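Local structure of 462aa long hypothetical selenium-binding protein (Sulfolobus tokodaii, 2ECE) at residues G413-M418 and F439-S444; A46-N51 and F435-G440; N88-I93 and L169-F174. The protein is of uncertain function but belongs to a family generally associated with selenium binding, and folds as a beta-propeller. All coordinates share one frame; numbering follows the deposited sequence.

Contact 1 (G413-M418 and F439-S444); sequences GLKGWM and FGEARS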
ATOM      1  N   GLY A 413     -14.221  -5.265  16.893  1.00 34.23           N
ATOM      2  CA  GLY A 413     -13.894  -3.857  16.741  1.00 32.54           C
ATOM      3  C   GLY A 413     -12.413  -3.548  16.617  1.00 32.63           C
ATOM      4  O   GLY A 413     -11.702  -3.452  17.620  1.00 33.25           O
ATOM      5  N   LEU A 414     -11.950  -3.374  15.382  1.00 30.09           N
ATOM      6  CA  LEU A 414     -10.544  -3.080  15.126  1.00 26.76           C
ATOM      7  C   LEU A 414     -10.218  -1.644  15.480  1.00 25.57           C
ATOM      8  O   LEU A 414     -10.851  -0.712  14.981  1.00 26.40           O
ATOM      9  CB  LEU A 414     -10.208  -3.335  13.654  1.00 26.06           C
ATOM     10  CG  LEU A 414      -8.733  -3.357  13.227  1.00 24.37           C
ATOM     11  CD1 LEU A 414      -8.588  -4.271  12.035  1.00 23.84           C
ATOM     12  CD2 LEU A 414      -8.241  -1.955  12.902  1.00 22.34           C
ATOM     13  N   LYS A 415      -9.240  -1.476  16.364  1.00 23.88           N
ATOM     14  CA  LYS A 415      -8.794  -0.155  16.782  1.00 24.70           C
ATOM     15  C   LYS A 415      -7.360  -0.000  16.291  1.00 23.97           C
ATOM     16  O   LYS A 415      -6.535  -0.911  16.437  1.00 22.79           O
ATOM     17  CB  LYS A 415      -8.881  -0.029  18.302  1.00 26.62           C
ATOM     18  CG  LYS A 415     -10.327  -0.049  18.802  1.00 29.16           C
ATOM     19  CD  LYS A 415     -10.414  -0.067  20.313  1.00 33.06           C
ATOM     20  CE  LYS A 415     -11.868  -0.166  20.760  1.00 35.92           C
ATOM     21  NZ  LYS A 415     -11.977  -0.284  22.245  1.00 38.75           N
ATOM     22  N   GLY A 416      -7.068   1.157  15.707  1.00 23.96           N
ATOM     23  CA  GLY A 416      -5.751   1.388  15.146  1.00 21.77           C
ATOM     24  C   GLY A 416      -4.553   1.569  16.053  1.00 22.01           C
ATOM     25  O   GLY A 416      -4.636   2.141  17.147  1.00 21.97           O
ATOM     26  N   TRP A 417      -3.426   1.054  15.575  1.00 20.77           N
ATOM     27  CA  TRP A 417      -2.150   1.184  16.254  1.00 20.51           C
ATOM     28  C   TRP A 417      -1.051   1.252  15.211  1.00 21.43           C
ATOM     29  O   TRP A 417      -1.287   1.013  14.019  1.00 20.75           O
ATOM     30  CB  TRP A 417      -1.864   0.014  17.231  1.00 19.84           C
ATOM     31  CG  TRP A 417      -2.151  -1.416  16.769  1.00 21.54           C
ATOM     32  CD1 TRP A 417      -3.173  -2.216  17.205  1.00 21.93           C
ATOM     33  CD2 TRP A 417      -1.372  -2.229  15.868  1.00 21.31           C
ATOM     34  NE1 TRP A 417      -3.075  -3.465  16.648  1.00 22.01           N
ATOM     35  CE2 TRP A 417      -1.982  -3.504  15.824  1.00 22.36           C
ATOM     36  CE3 TRP A 417      -0.217  -2.005  15.101  1.00 23.54           C
ATOM     37  CZ2 TRP A 417      -1.480  -4.553  15.042  1.00 22.41           C
ATOM     38  CZ3 TRP A 417       0.285  -3.053  14.320  1.00 21.67           C
ATOM     39  CH2 TRP A 417      -0.348  -4.311  14.300  1.00 24.25           C
ATOM     40  N   MET A 418       0.141   1.623  15.655  1.00 21.63           N
ATOM     41  CA  MET A 418       1.293   1.652  14.776  1.00 22.47           C
ATOM     42  C   MET A 418       2.439   1.092  15.583  1.00 21.81           C
ATOM     43  O   MET A 418       2.758   1.579  16.669  1.00 20.33           O
ATOM     44  CB  MET A 418       1.642   3.057  14.298  1.00 22.92           C
ATOM     45  CG  MET A 418       2.920   3.039  13.461  1.00 24.42           C
ATOM     46  SD  MET A 418       3.142   4.395  12.321  1.00 27.61           S
ATOM     47  CE  MET A 418       3.270   5.722  13.456  1.00 19.66           C
ATOM     48  N   PHE A 439      -4.152   4.686  18.254  1.00 22.84           N
ATOM     49  CA  PHE A 439      -5.005   5.701  17.648  1.00 22.37           C
ATOM     50  C   PHE A 439      -6.409   5.787  18.243  1.00 24.38           C
ATOM     51  O   PHE A 439      -7.301   6.411  17.662  1.00 23.98           O
ATOM     52  CB  PHE A 439      -5.063   5.461  16.137  1.00 22.39           C
ATOM     53  CG  PHE A 439      -3.739   5.681  15.444  1.00 23.70           C
ATOM     54  CD1 PHE A 439      -3.289   6.970  15.167  1.00 21.38           C
ATOM     55  CD2 PHE A 439      -2.927   4.603  15.104  1.00 22.22           C
ATOM     56  CE1 PHE A 439      -2.049   7.181  14.563  1.00 21.86           C
ATOM     57  CE2 PHE A 439      -1.687   4.808  14.499  1.00 22.80           C
ATOM     58  CZ  PHE A 439      -1.247   6.099  14.229  1.00 21.73           C
ATOM     59  N   GLY A 440      -6.599   5.170  19.406  1.00 24.63           N
ATOM     60  CA  GLY A 440      -7.898   5.215  20.065  1.00 26.06           C
ATOM     61  C   GLY A 440      -8.966   4.421  19.342  1.00 24.92           C
ATOM     62  O   GLY A 440      -8.842   3.210  19.198  1.00 26.06           O
ATOM     63  N   GLU A 441     -10.019   5.094  18.888  1.00 25.93           N
ATOM     64  CA  GLU A 441     -11.097   4.411  18.175  1.00 26.51           C
ATOM     65  C   GLU A 441     -10.913   4.537  16.663  1.00 25.22           C
ATOM     66  O   GLU A 441     -11.666   3.949  15.884  1.00 23.55           O
ATOM     67  CB  GLU A 441     -12.458   4.994  18.575  1.00 27.61           C
ATOM     68  CG  GLU A 441     -12.821   4.844  20.054  1.00 34.12           C
ATOM     69  CD  GLU A 441     -13.007   3.396  20.481  1.00 37.69           C
ATOM     70  OE1 GLU A 441     -13.700   2.642  19.762  1.00 39.99           O
ATOM     71  OE2 GLU A 441     -12.472   3.013  21.543  1.00 41.24           O
ATOM     72  N   ALA A 442      -9.917   5.316  16.250  1.00 22.70           N
ATOM     73  CA  ALA A 442      -9.635   5.495  14.827  1.00 21.96           C
ATOM     74  C   ALA A 442      -8.773   4.323  14.358  1.00 21.63           C
ATOM     75  O   ALA A 442      -8.070   3.717  15.164  1.00 20.93           O
ATOM     76  CB  ALA A 442      -8.896   6.813  14.597  1.00 22.02           C
ATOM     77  N   ARG A 443      -8.834   4.008  13.064  1.00 21.18           N
ATOM     78  CA  ARG A 443      -8.054   2.909  12.502  1.00 21.38           C
ATOM     79  C   ARG A 443      -6.933   3.494  11.644  1.00 21.00           C
ATOM     80  O   ARG A 443      -7.090   4.572  11.071  1.00 21.44           O
ATOM     81  CB  ARG A 443      -8.955   1.994  11.663  1.00 21.65           C
ATOM     82  CG  ARG A 443     -10.083   1.365  12.479  1.00 23.11           C
ATOM     83  CD  ARG A 443     -11.010   0.496  11.642  1.00 23.96           C
ATOM     84  NE  ARG A 443     -12.108  -0.023  12.453  1.00 23.58           N
ATOM     85  CZ  ARG A 443     -13.122  -0.738  11.979  1.00 24.17           C
ATOM     86  NH1 ARG A 443     -13.185  -1.032  10.690  1.00 22.62           N
ATOM     87  NH2 ARG A 443     -14.082  -1.152  12.796  1.00 25.84           N
ATOM     88  N   SER A 444      -5.810   2.784  11.548  1.00 19.68           N
ATOM     89  CA  SER A 444      -4.667   3.281  10.783  1.00 19.47           C
ATOM     90  C   SER A 444      -4.362   2.482   9.520  1.00 17.15           C
ATOM     91  O   SER A 444      -4.522   1.262   9.489  1.00 16.37           O
ATOM     92  CB  SER A 444      -3.431   3.325  11.687  1.00 18.98           C
ATOM     93  OG  SER A 444      -3.235   2.078  12.343  1.00 19.28           O
TER
HETATM   94  O   HOH W   1     -13.933  -0.270  15.533  1.00 33.64           O

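Contact 2 (A46-N51 and F435-G440); sequences AVVDVN and FFVDFG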
ATOM      1  N   ALA A  46      -2.610  11.616  10.473  1.00 21.50           N
ATOM      2  CA  ALA A  46      -1.944  11.828  11.747  1.00 21.23           C
ATOM      3  C   ALA A  46      -0.466  12.070  11.515  1.00 22.40           C
ATOM      4  O   ALA A  46       0.145  11.434  10.652  1.00 21.70           O
ATOM      5  CB  ALA A  46      -2.140  10.620  12.644  1.00 22.62           C
ATOM      6  N   VAL A  47       0.099  13.004  12.275  1.00 22.78           N
ATOM      7  CA  VAL A  47       1.517  13.308  12.172  1.00 22.25           C
ATOM      8  C   VAL A  47       2.178  12.707  13.405  1.00 21.86           C
ATOM      9  O   VAL A  47       1.943  13.160  14.524  1.00 23.79           O
ATOM     10  CB  VAL A  47       1.776  14.828  12.146  1.00 21.09           C
ATOM     11  CG1 VAL A  47       3.264  15.093  11.993  1.00 20.83           C
ATOM     12  CG2 VAL A  47       1.006  15.468  10.996  1.00 19.43           C
ATOM     13  N   VAL A  48       2.993  11.678  13.195  1.00 22.06           N
ATOM     14  CA  VAL A  48       3.679  10.996  14.283  1.00 22.44           C
ATOM     15  C   VAL A  48       5.170  11.325  14.329  1.00 24.11           C
ATOM     16  O   VAL A  48       5.875  11.212  13.315  1.00 22.22           O
ATOM     17  CB  VAL A  48       3.512   9.463  14.163  1.00 22.42           C
ATOM     18  CG1 VAL A  48       4.278   8.765  15.274  1.00 23.48           C
ATOM     19  CG2 VAL A  48       2.035   9.095  14.239  1.00 22.53           C
ATOM     20  N   ASP A  49       5.630  11.742  15.511  1.00 23.68           N
ATOM     21  CA  ASP A  49       7.036  12.078  15.725  1.00 25.02           C
ATOM     22  C   ASP A  49       7.730  10.738  15.840  1.00 24.51           C
ATOM     23  O   ASP A  49       7.460   9.938  16.744  1.00 24.82           O
ATOM     24  CB  ASP A  49       7.246  12.873  17.019  1.00 26.01           C
ATOM     25  CG  ASP A  49       8.646  13.466  17.113  1.00 28.11           C
ATOM     26  OD1 ASP A  49       9.608  12.810  16.647  1.00 24.04           O
ATOM     27  OD2 ASP A  49       8.782  14.588  17.654  1.00 29.85           O
ATOM     28  N   VAL A  50       8.645  10.506  14.916  1.00 24.82           N
ATOM     29  CA  VAL A  50       9.332   9.245  14.849  1.00 24.60           C
ATOM     30  C   VAL A  50      10.846   9.282  15.122  1.00 25.35           C
ATOM     31  O   VAL A  50      11.549   8.296  14.899  1.00 24.26           O
ATOM     32  CB  VAL A  50       8.958   8.612  13.474  1.00 27.37           C
ATOM     33  CG1 VAL A  50      10.160   8.407  12.592  1.00 26.22           C
ATOM     34  CG2 VAL A  50       8.177   7.344  13.700  1.00 26.38           C
ATOM     35  N   ASN A  51      11.319  10.411  15.651  1.00 26.80           N
ATOM     36  CA  ASN A  51      12.731  10.640  15.996  1.00 28.23           C
ATOM     37  C   ASN A  51      12.947  10.321  17.487  1.00 28.36           C
ATOM     38  O   ASN A  51      12.416  11.014  18.349  1.00 27.05           O
ATOM     39  CB  ASN A  51      13.074  12.113  15.752  1.00 29.17           C
ATOM     40  CG  ASN A  51      14.554  12.420  15.920  1.00 33.06           C
ATOM     41  OD1 ASN A  51      15.264  11.775  16.698  1.00 32.75           O
ATOM     42  ND2 ASN A  51      15.020  13.435  15.199  1.00 33.52           N
ATOM     43  N   PHE A 435       8.586   1.948  21.214  1.00 30.72           N
ATOM     44  CA  PHE A 435       7.695   2.657  20.294  1.00 27.78           C
ATOM     45  C   PHE A 435       6.284   2.084  20.173  1.00 26.13           C
ATOM     46  O   PHE A 435       6.102   0.875  20.036  1.00 24.74           O
ATOM     47  CB  PHE A 435       8.334   2.724  18.897  1.00 27.79           C
ATOM     48  CG  PHE A 435       7.574   3.580  17.923  1.00 27.25           C
ATOM     49  CD1 PHE A 435       6.490   3.065  17.214  1.00 27.40           C
ATOM     50  CD2 PHE A 435       7.920   4.916  17.743  1.00 26.12           C
ATOM     51  CE1 PHE A 435       5.757   3.877  16.335  1.00 27.58           C
ATOM     52  CE2 PHE A 435       7.196   5.736  16.872  1.00 28.32           C
ATOM     53  CZ  PHE A 435       6.113   5.215  16.167  1.00 26.04           C
ATOM     54  N   PHE A 436       5.289   2.965  20.220  1.00 25.76           N
ATOM     55  CA  PHE A 436       3.899   2.548  20.075  1.00 24.76           C
ATOM     56  C   PHE A 436       2.944   3.721  19.976  1.00 24.02           C
ATOM     57  O   PHE A 436       3.032   4.680  20.741  1.00 23.61           O
ATOM     58  CB  PHE A 436       3.454   1.659  21.243  1.00 25.18           C
ATOM     59  CG  PHE A 436       2.146   0.948  20.994  1.00 23.38           C
ATOM     60  CD1 PHE A 436       0.955   1.405  21.556  1.00 24.02           C
ATOM     61  CD2 PHE A 436       2.108  -0.162  20.167  1.00 22.95           C
ATOM     62  CE1 PHE A 436      -0.251   0.760  21.290  1.00 23.68           C
ATOM     63  CE2 PHE A 436       0.911  -0.815  19.892  1.00 23.39           C
ATOM     64  CZ  PHE A 436      -0.271  -0.356  20.453  1.00 24.28           C
ATOM     65  N   VAL A 437       2.039   3.639  19.009  1.00 23.05           N
ATOM     66  CA  VAL A 437       1.027   4.656  18.833  1.00 23.41           C
ATOM     67  C   VAL A 437      -0.303   3.925  18.854  1.00 23.83           C
ATOM     68  O   VAL A 437      -0.501   2.940  18.132  1.00 23.76           O
ATOM     69  CB  VAL A 437       1.164   5.396  17.486  1.00 24.64           C
ATOM     70  CG1 VAL A 437       0.120   6.499  17.396  1.00 20.74           C
ATOM     71  CG2 VAL A 437       2.563   5.971  17.348  1.00 23.74           C
ATOM     72  N   ASP A 438      -1.189   4.391  19.720  1.00 24.27           N
ATOM     73  CA  ASP A 438      -2.525   3.840  19.849  1.00 24.69           C
ATOM     74  C   ASP A 438      -3.422   4.960  19.327  1.00 23.26           C
ATOM     75  O   ASP A 438      -3.434   6.060  19.873  1.00 22.91           O
ATOM     76  CB  ASP A 438      -2.802   3.515  21.322  1.00 29.97           C
ATOM     77  CG  ASP A 438      -4.267   3.619  21.683  1.00 33.60           C
ATOM     78  OD1 ASP A 438      -5.127   3.280  20.841  1.00 33.49           O
ATOM     79  OD2 ASP A 438      -4.554   4.031  22.828  1.00 38.76           O
ATOM     80  N   PHE A 439      -4.152   4.686  18.254  1.00 22.84           N
ATOM     81  CA  PHE A 439      -5.005   5.701  17.648  1.00 22.37           C
ATOM     82  C   PHE A 439      -6.409   5.787  18.243  1.00 24.38           C
ATOM     83  O   PHE A 439      -7.301   6.411  17.662  1.00 23.98           O
ATOM     84  CB  PHE A 439      -5.063   5.461  16.137  1.00 22.39           C
ATOM     85  CG  PHE A 439      -3.739   5.681  15.444  1.00 23.70           C
ATOM     86  CD1 PHE A 439      -3.289   6.970  15.167  1.00 21.38           C
ATOM     87  CD2 PHE A 439      -2.927   4.603  15.104  1.00 22.22           C
ATOM     88  CE1 PHE A 439      -2.049   7.181  14.563  1.00 21.86           C
ATOM     89  CE2 PHE A 439      -1.687   4.808  14.499  1.00 22.80           C
ATOM     90  CZ  PHE A 439      -1.247   6.099  14.229  1.00 21.73           C
ATOM     91  N   GLY A 440      -6.599   5.170  19.406  1.00 24.63           N
ATOM     92  CA  GLY A 440      -7.898   5.215  20.065  1.00 26.06           C
ATOM     93  C   GLY A 440      -8.966   4.421  19.342  1.00 24.92           C
ATOM     94  O   GLY A 440      -8.842   3.210  19.198  1.00 26.06           O
TER

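Contact 3 (N88-I93 and L169-F174); sequences NGKPNI and LDHYSF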
ATOM      1  N   ASN A  88      12.868  12.932 -18.269  1.00 32.21           N
ATOM      2  CA  ASN A  88      11.618  13.609 -18.586  1.00 33.04           C
ATOM      3  C   ASN A  88      10.968  14.250 -17.362  1.00 33.84           C
ATOM      4  O   ASN A  88       9.815  14.687 -17.422  1.00 35.48           O
ATOM      5  CB  ASN A  88      10.643  12.622 -19.240  1.00 32.48           C
ATOM      6  CG  ASN A  88      10.192  11.525 -18.289  1.00 32.15           C
ATOM      7  OD1 ASN A  88      10.942  11.100 -17.411  1.00 30.02           O
ATOM      8  ND2 ASN A  88       8.961  11.049 -18.477  1.00 32.03           N
ATOM      9  N   GLY A  89      11.707  14.309 -16.258  1.00 33.44           N
ATOM     10  CA  GLY A  89      11.170  14.905 -15.047  1.00 34.42           C
ATOM     11  C   GLY A  89      10.844  16.375 -15.227  1.00 35.92           C
ATOM     12  O   GLY A  89      11.670  17.142 -15.727  1.00 36.42           O
ATOM     13  N   LYS A  90       9.645  16.777 -14.821  1.00 38.04           N
ATOM     14  CA  LYS A  90       9.231  18.169 -14.963  1.00 39.90           C
ATOM     15  C   LYS A  90       9.996  19.124 -14.060  1.00 40.95           C
ATOM     16  O   LYS A  90      10.474  18.743 -12.990  1.00 41.00           O
ATOM     17  CB  LYS A  90       7.729  18.315 -14.726  1.00 38.85           C
ATOM     18  CG  LYS A  90       6.903  17.893 -15.924  1.00 39.36           C
ATOM     19  CD  LYS A  90       5.494  18.457 -15.839  1.00 39.90           C
ATOM     20  CE  LYS A  90       4.775  18.389 -17.181  1.00 40.19           C
ATOM     21  NZ  LYS A  90       4.520  17.001 -17.645  1.00 39.86           N
ATOM     22  N   PRO A  91      10.113  20.391 -14.487  1.00 42.18           N
ATOM     23  CA  PRO A  91      10.827  21.422 -13.736  1.00 42.19           C
ATOM     24  C   PRO A  91      10.057  22.096 -12.606  1.00 41.35           C
ATOM     25  O   PRO A  91       8.834  22.244 -12.649  1.00 41.56           O
ATOM     26  CB  PRO A  91      11.210  22.411 -14.826  1.00 42.83           C
ATOM     27  CG  PRO A  91       9.968  22.422 -15.661  1.00 42.76           C
ATOM     28  CD  PRO A  91       9.636  20.932 -15.776  1.00 42.62           C
ATOM     29  N   ASN A  92      10.814  22.500 -11.595  1.00 40.82           N
ATOM     30  CA  ASN A  92      10.299  23.203 -10.431  1.00 40.92           C
ATOM     31  C   ASN A  92       9.230  22.527  -9.585  1.00 39.18           C
ATOM     32  O   ASN A  92       8.335  23.196  -9.071  1.00 40.93           O
ATOM     33  CB  ASN A  92       9.812  24.595 -10.846  1.00 41.28           C
ATOM     34  CG  ASN A  92      10.893  25.403 -11.534  1.00 42.94           C
ATOM     35  OD1 ASN A  92      12.028  25.468 -11.058  1.00 43.12           O
ATOM     36  ND2 ASN A  92      10.549  26.026 -12.657  1.00 44.17           N
ATOM     37  N   ILE A  93       9.296  21.207  -9.449  1.00 37.27           N
ATOM     38  CA  ILE A  93       8.341  20.527  -8.586  1.00 34.40           C
ATOM     39  C   ILE A  93       9.166  20.068  -7.393  1.00 32.94           C
ATOM     40  O   ILE A  93      10.346  19.766  -7.534  1.00 33.31           O
ATOM     41  CB  ILE A  93       7.658  19.314  -9.269  1.00 34.40           C
ATOM     42  CG1 ILE A  93       8.698  18.346  -9.831  1.00 35.37           C
ATOM     43  CG2 ILE A  93       6.711  19.803 -10.350  1.00 34.99           C
ATOM     44  CD1 ILE A  93       8.085  17.091 -10.442  1.00 34.89           C
ATOM     45  N   LEU A 169      -3.236  13.512 -12.486  1.00 25.06           N
ATOM     46  CA  LEU A 169      -3.474  14.854 -11.960  1.00 26.25           C
ATOM     47  C   LEU A 169      -2.305  15.698 -12.432  1.00 27.41           C
ATOM     48  O   LEU A 169      -1.161  15.230 -12.462  1.00 25.80           O
ATOM     49  CB  LEU A 169      -3.468  14.890 -10.432  1.00 26.54           C
ATOM     50  CG  LEU A 169      -4.503  14.229  -9.533  1.00 28.48           C
ATOM     51  CD1 LEU A 169      -4.251  14.753  -8.113  1.00 27.95           C
ATOM     52  CD2 LEU A 169      -5.920  14.556  -9.976  1.00 27.07           C
ATOM     53  N   ASP A 170      -2.594  16.946 -12.779  1.00 27.39           N
ATOM     54  CA  ASP A 170      -1.571  17.866 -13.245  1.00 26.96           C
ATOM     55  C   ASP A 170      -0.599  18.206 -12.111  1.00 26.65           C
ATOM     56  O   ASP A 170      -1.027  18.489 -10.991  1.00 25.27           O
ATOM     57  CB  ASP A 170      -2.241  19.138 -13.744  1.00 29.67           C
ATOM     58  CG  ASP A 170      -1.274  20.063 -14.413  1.00 31.13           C
ATOM     59  OD1 ASP A 170      -1.091  19.938 -15.644  1.00 34.84           O
ATOM     60  OD2 ASP A 170      -0.685  20.904 -13.702  1.00 32.58           O
ATOM     61  N   HIS A 171       0.700  18.188 -12.407  1.00 27.08           N
ATOM     62  CA  HIS A 171       1.738  18.486 -11.412  1.00 29.30           C
ATOM     63  C   HIS A 171       1.668  19.888 -10.814  1.00 31.43           C
ATOM     64  O   HIS A 171       2.160  20.118  -9.706  1.00 31.08           O
ATOM     65  CB  HIS A 171       3.134  18.333 -12.019  1.00 29.75           C
ATOM     66  CG  HIS A 171       3.794  17.024 -11.722  1.00 29.01           C
ATOM     67  ND1 HIS A 171       3.837  16.481 -10.456  1.00 29.17           N
ATOM     68  CD2 HIS A 171       4.488  16.178 -12.519  1.00 28.05           C
ATOM     69  CE1 HIS A 171       4.528  15.354 -10.486  1.00 29.54           C
ATOM     70  NE2 HIS A 171       4.935  15.148 -11.726  1.00 28.59           N
ATOM     71  N   TYR A 172       1.070  20.823 -11.546  1.00 31.81           N
ATOM     72  CA  TYR A 172       1.005  22.205 -11.085  1.00 32.45           C
ATOM     73  C   TYR A 172      -0.315  22.658 -10.482  1.00 32.28           C
ATOM     74  O   TYR A 172      -0.327  23.299  -9.432  1.00 31.57           O
ATOM     75  CB  TYR A 172       1.405  23.130 -12.233  1.00 34.81           C
ATOM     76  CG  TYR A 172       2.765  22.789 -12.790  1.00 35.73           C
ATOM     77  CD1 TYR A 172       2.899  22.128 -14.010  1.00 36.54           C
ATOM     78  CD2 TYR A 172       3.923  23.084 -12.070  1.00 37.43           C
ATOM     79  CE1 TYR A 172       4.156  21.770 -14.502  1.00 38.65           C
ATOM     80  CE2 TYR A 172       5.181  22.728 -12.547  1.00 38.78           C
ATOM     81  CZ  TYR A 172       5.292  22.072 -13.763  1.00 39.67           C
ATOM     82  OH  TYR A 172       6.540  21.733 -14.236  1.00 40.36           O
ATOM     83  N   SER A 173      -1.424  22.317 -11.127  1.00 32.06           N
ATOM     84  CA  SER A 173      -2.732  22.719 -10.627  1.00 31.54           C
ATOM     85  C   SER A 173      -3.340  21.653  -9.733  1.00 31.15           C
ATOM     86  O   SER A 173      -4.233  21.939  -8.931  1.00 29.25           O
ATOM     87  CB  SER A 173      -3.674  22.995 -11.796  1.00 32.27           C
ATOM     88  OG  SER A 173      -3.901  21.812 -12.545  1.00 33.34           O
ATOM     89  N   PHE A 174      -2.845  20.425  -9.874  1.00 29.90           N
ATOM     90  CA  PHE A 174      -3.343  19.292  -9.107  1.00 29.55           C
ATOM     91  C   PHE A 174      -4.754  18.947  -9.565  1.00 30.29           C
ATOM     92  O   PHE A 174      -5.462  18.195  -8.899  1.00 31.65           O
ATOM     93  CB  PHE A 174      -3.355  19.604  -7.606  1.00 28.45           C
ATOM     94  CG  PHE A 174      -1.992  19.853  -7.028  1.00 28.03           C
ATOM     95  CD1 PHE A 174      -1.723  21.021  -6.325  1.00 27.93           C
ATOM     96  CD2 PHE A 174      -0.969  18.926  -7.200  1.00 28.73           C
ATOM     97  CE1 PHE A 174      -0.454  21.262  -5.804  1.00 29.08           C
ATOM     98  CE2 PHE A 174       0.301  19.158  -6.683  1.00 28.22           C
ATOM     99  CZ  PHE A 174       0.559  20.326  -5.985  1.00 28.39           C
TER

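Contact 1 (G413-M418 and F439-S444)
Two backbone hydrogen bonds seat Gly416 against the type II' beta turn Phe439-Ala442: Gly416 N reaches a lone pair of Ala442 O (2.8 Å) in the carbonyl plane, and Phe439 N meets Gly416 O (2.8 Å) from above its plane. In this seven-bladed beta-propeller the turn leads from outer strand 429-438 of the last blade into 443-449, which closes the ring beside strand 27-33. A beta carbon on Gly416 would clash with Ala442 O. Arg443, extended, crosses Leu414 obliquely. Its NE makes a weak, bent bond to Leu414 O (2.9 Å), a water bridges that oxygen to NH2, and Leu414 CB lies over one guanidinium face. NH1 forms a salt bridge with Asp406 and NH2 a hydrogen bond with Asn407; a leucine here has no guanidinium to hold them or Leu414 O, and would probably loosen the 413-418 loop against this strand and helix 403-409. Lys415 runs alongside Glu441 on the exposed side, NZ and OE2 forming a salt bridge at 3.4 Å. The Phe439 ring turns its edge to Gly416 C and Trp417 N. Ser444 OG, in the crowded position between N and the carbonyl carbon (chi1 51°), donates to Trp417 O at 2.8 Å.

Contact 2 (A46-N51 and F435-G440)
Strand 44-49 of the first propeller blade packs across strand 429-438, the outermost of the last blade, so that the two sheets meet face to face. Over the short segments 46-49 and 435-438 the axes approach to 9.5 Å and run nearly antiparallel, at 159°; the side chains that meet between them are apolar. Ala46 starts the series, its CB 3.9 Å from CE1 of Phe439. Val47 points away, into the opposite side of its sheet beside Val61 and Tyr29. Val48 stands at the middle of the contact. With CG1 anti to the backbone N (chi1 178°), it sends that methyl tip to tip onto CG2 of Val437 (3.9 Å), and the same methyl touches the edge of the Phe435 ring at CZ (4.1 Å); Met418, on the neighbouring strand of the last blade, packs on Val48 too. Asp49 ends the strand with an Asx turn: Asn51 N donates to Asp49 OD1 at 3.1 Å, nearly along the C-O axis. Its OD2 is held by Thr56, Ser54 and a salt bridge to Arg118. Val50 then crosses Phe435 obliquely, CG2 lying 3.7 Å from CE2 of the ring, which Phe435, with CG anti to the backbone N (chi1 -173°), carries across to it. On the other strand, CG1 of Val437 lies over the rim of one face of the Phe439 ring. Between these two residues Asp438 makes a second Asx turn at the strand's end, with Gly440 N meeting Asp438 OD1 at 2.8 Å from above the carboxylate plane.

Contact 3 (N88-I93 and L169-F174)
Asp170 OD2 is gripped by two backbone N-H groups, Tyr172 N at 2.8 Å from above the carboxylate plane and Ser173 N at 3.0 Å on the anti lone pair. The first bond is an Asx turn; with the second it makes an Asx motif. It shapes the loop between strands 165-169 and 176-179 of one propeller blade, and so presents His171 and Tyr172 to the loop 88-93 of the preceding blade. Tyr172, with CG anti to the carbonyl carbon, reaches across to that loop until OH donates to Pro91 O (2.8 Å), in the carbonyl plane and on a lone pair. That oxygen also lies in the plane of the phenol ring, at its edge, while the Pro91 and Tyr172 side chains cross at about a right angle, Pro91 CD coming 3.5 Å from Tyr172 OH. Lys90 crosses the same ring obliquely, its CD 3.8 Å from Tyr172 CE1, before a bend at chi4 takes NZ to Asp148 O. Ile93 packs against both His171 and Tyr172. Its CG1 takes the crowded rotamer (chi1 54°), which sets CD1 over one face of His171 in a CH-pi contact, 4.0 Å from the ring centroid, and CG2 against Tyr172 CE2 (4.0 Å). The disulfide Cys81-Cys145 ties the same two blades covalently. The chemistry is thus one neutral hydrogen bond beside apolar and CH-pi packing; the bond from His171 NE2 to Gly146 O implies a proton on NE2 without settling the charge, though Lys90 NZ, 6.2 Å from His171 NE2, might modestly disfavour a second proton.

Overall arrangement
Contacts 1 and 2 are two aspects of one seam, between the last blade and the first, where the propeller ring closes. Their centres lie 11 Å apart, they share Phe439 and Gly440, and Met418 N probably bonds to Val437 O between them. Contact 2 is buried and apolar, sheet face on sheet face; contact 1, at the turn, is also largely buried but is held mainly by backbone and side-chain polar bonds, with one salt bridge at its exposed fringe. Contact 3 is a surface contact between loops of two other blades, about 31 Å from contact 2 between centres, and combines one hydrogen bond with apolar and CH-pi packing, without regular strands.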